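Local coordinates for protein 7beta-hydroxysteroid dehydrogenase (Collinsella aerofaciens ATCC 25986, PDB 5GT9) that catalyses the NADPH-dependent reduction of the 7-oxo group of 7-oxolithocholate to give the bile acid ursodeoxycholate, working as a homodimer, at residues M166-A171 and V181-L186. Residues are numbered along the deposited sequence; the frame is centred on the assembly and turned at random.
Sequences MTEAVA and VEVITL. With NAP (NADP nicotinamide-adenine-dinucleotide phosphate), chain D.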
# COMPACT_ATOMS: atom_id res chain seq x y z
N MET B 166 -0.03 20.59 9.36
CA MET B 166 0.57 21.52 10.32
C MET B 166 2.10 21.43 10.22
O MET B 166 2.79 22.46 10.23
CB MET B 166 0.20 21.21 11.75
CG MET B 166 0.69 22.24 12.77
SD MET B 166 -0.39 23.69 12.58
CE MET B 166 0.65 24.95 13.32
N THR B 167 2.59 20.20 10.08
CA THR B 167 4.05 19.96 10.06
C THR B 167 4.63 20.46 8.73
O THR B 167 5.74 21.03 8.73
CB THR B 167 4.39 18.52 10.34
OG1 THR B 167 3.81 18.12 11.59
CG2 THR B 167 5.92 18.35 10.41
N GLU B 168 3.88 20.33 7.62
CA GLU B 168 4.31 20.85 6.29
C GLU B 168 4.43 22.33 6.39
O GLU B 168 5.45 22.91 5.92
CB GLU B 168 3.32 20.50 5.18
CG GLU B 168 3.33 19.01 4.82
CD GLU B 168 2.38 18.58 3.74
OE1 GLU B 168 1.36 19.21 3.52
OE2 GLU B 168 2.65 17.54 3.04
N ALA B 169 3.43 22.99 6.98
CA ALA B 169 3.54 24.46 7.14
C ALA B 169 4.81 24.88 7.87
O ALA B 169 5.57 25.79 7.37
CB ALA B 169 2.29 25.05 7.84
N VAL B 170 5.05 24.27 9.02
CA VAL B 170 6.14 24.62 9.92
C VAL B 170 7.48 24.27 9.26
O VAL B 170 8.47 25.02 9.38
CB VAL B 170 6.02 23.97 11.30
CG1 VAL B 170 7.19 24.27 12.18
CG2 VAL B 170 4.75 24.45 12.02
N ALA B 171 7.48 23.16 8.52
CA ALA B 171 8.70 22.75 7.81
C ALA B 171 9.14 23.88 6.85
O ALA B 171 10.33 24.23 6.79
CB ALA B 171 8.46 21.47 7.06
N VAL B 181 12.68 20.87 10.24
CA VAL B 181 11.44 20.19 10.50
C VAL B 181 11.02 19.40 9.26
O VAL B 181 11.15 19.87 8.11
CB VAL B 181 10.34 21.24 10.86
CG1 VAL B 181 8.95 20.63 10.93
CG2 VAL B 181 10.69 21.91 12.18
N GLU B 182 10.43 18.24 9.53
CA GLU B 182 9.99 17.32 8.49
C GLU B 182 8.78 16.53 9.01
O GLU B 182 8.69 16.26 10.21
CB GLU B 182 11.09 16.30 8.17
CG GLU B 182 10.78 15.37 7.02
CD GLU B 182 11.75 14.22 6.97
OE1 GLU B 182 12.97 14.43 7.20
OE2 GLU B 182 11.26 13.07 6.77
N VAL B 183 7.90 16.17 8.09
CA VAL B 183 6.87 15.16 8.40
C VAL B 183 7.19 13.98 7.53
O VAL B 183 7.43 14.14 6.32
CB VAL B 183 5.41 15.70 8.20
CG1 VAL B 183 5.18 16.43 6.90
CG2 VAL B 183 4.40 14.58 8.37
N ILE B 184 7.13 12.81 8.14
CA ILE B 184 7.28 11.54 7.38
C ILE B 184 6.00 10.74 7.53
O ILE B 184 5.48 10.54 8.67
CB ILE B 184 8.51 10.71 7.82
CG1 ILE B 184 8.68 9.53 6.80
CG2 ILE B 184 8.40 10.26 9.25
CD1 ILE B 184 10.08 9.14 6.50
N THR B 185 5.43 10.39 6.37
CA THR B 185 4.10 9.79 6.24
C THR B 185 4.32 8.29 6.01
O THR B 185 4.98 7.92 5.05
CB THR B 185 3.34 10.41 5.07
OG1 THR B 185 3.06 11.79 5.40
CG2 THR B 185 2.05 9.68 4.81
N LEU B 186 3.91 7.47 7.00
CA LEU B 186 4.05 6.04 6.89
C LEU B 186 2.85 5.34 6.26
O LEU B 186 1.72 5.74 6.41
CB LEU B 186 4.27 5.46 8.31
CG LEU B 186 5.45 6.02 9.10
CD1 LEU B 186 5.77 5.14 10.31
CD2 LEU B 186 6.67 6.33 8.32
PA NAP D . 3.93 2.36 17.53
O1A NAP D . 5.05 2.61 16.55
O2A NAP D . 4.07 1.18 18.44
O5B NAP D . 3.76 3.65 18.48
C5B NAP D . 4.80 3.98 19.38
C4B NAP D . 4.29 4.06 20.81
O4B NAP D . 3.52 5.21 21.08
C3B NAP D . 3.42 2.89 21.18
O3B NAP D . 4.21 1.73 21.37
C2B NAP D . 2.70 3.41 22.40
O2B NAP D . 3.29 2.79 23.58
C1B NAP D . 2.87 4.93 22.28
N9A NAP D . 1.54 5.49 22.46
C8A NAP D . 0.38 5.16 21.80
N7A NAP D . -0.63 5.86 22.31
C5A NAP D . -0.17 6.65 23.28
C6A NAP D . -0.73 7.54 24.23
N6A NAP D . -2.08 7.86 24.23
N1A NAP D . 0.12 8.16 25.04
C2A NAP D . 1.46 7.91 25.07
N3A NAP D . 2.03 7.07 24.24
C4A NAP D . 1.28 6.41 23.35
O3 NAP D . 2.40 2.41 17.00
PN NAP D . 1.79 2.51 15.53
O1N NAP D . 0.27 2.28 15.68
O2N NAP D . 2.64 1.63 14.64
O5D NAP D . 1.90 4.08 15.22
C5D NAP D . 3.17 4.72 15.14
C4D NAP D . 3.02 5.87 14.13
O4D NAP D . 3.14 5.35 12.80
C3D NAP D . 1.70 6.60 14.20
O3D NAP D . 1.89 8.00 14.11
C2D NAP D . 0.91 6.06 13.03
O2D NAP D . -0.11 6.92 12.55
C1D NAP D . 2.02 5.75 12.02
N1N NAP D . 1.58 4.69 11.08
C2N NAP D . 1.83 3.39 11.40
C3N NAP D . 1.39 2.38 10.57
C7N NAP D . 1.66 0.95 10.85
O7N NAP D . 1.44 0.20 9.92
N7N NAP D . 2.23 0.52 12.02
C4N NAP D . 0.76 2.72 9.39
C5N NAP D . 0.58 4.05 9.03
C6N NAP D . 0.97 5.03 9.95
P2B NAP D . 2.49 2.80 25.02
O1X NAP D . 3.47 2.23 26.05
O2X NAP D . 2.06 4.13 25.38
O3X NAP D . 1.38 1.78 24.80
O HOH W 1 12.36 22.54 7.78
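Thr167 lays its methyl on Val183: CG2 lies 3.5 Å from Val183 CB, a tight fit, and 3.8 Å from Val181 CG1, so it sits over the strand between the two valines. CG2 points there because it is anti to the backbone N; OG1 (chi1 -56°), held beside that N, is hydrogen-bonded to Ile163 O and Asn140 ND2. On the next residue of the helix, the aliphatic CG of Glu168 crosses Val183 CG1 at 3.8 Å, while OE2 hydrogen-bonds to Ser230 OG and OE1 forms a salt bridge with Lys165 NZ. One turn beyond Thr167, Ala171 brings CB to 3.3 Å from Val181 O, and Val181 CG1 packs on the Ala171 backbone, 3.8 Å from its CA. Val181 CG2 meets Val170 CG1 more loosely. A water that accepts from Val181 N (3.0 Å) can also donate to Ala171 O. Segments 166-171 and 181-186 run roughly antiparallel, 151° between their axes and 7.1 Å at closest approach. They join the helix of a beta-alpha-beta crossover (136-143, 154-173, 179-186) to its second strand in the Rossmann fold. The helix carries Lys160, which probably lowers the pKa of Tyr156, the probable proton acceptor; the strand leads to Leu186, whose CB lies 3.7 Å from NADP C6N. With no direct hydrogen bond between the segments, the joint relies on apolar shape, helix methyls lying against the carbonyl oxygens of Val181 and Glu182.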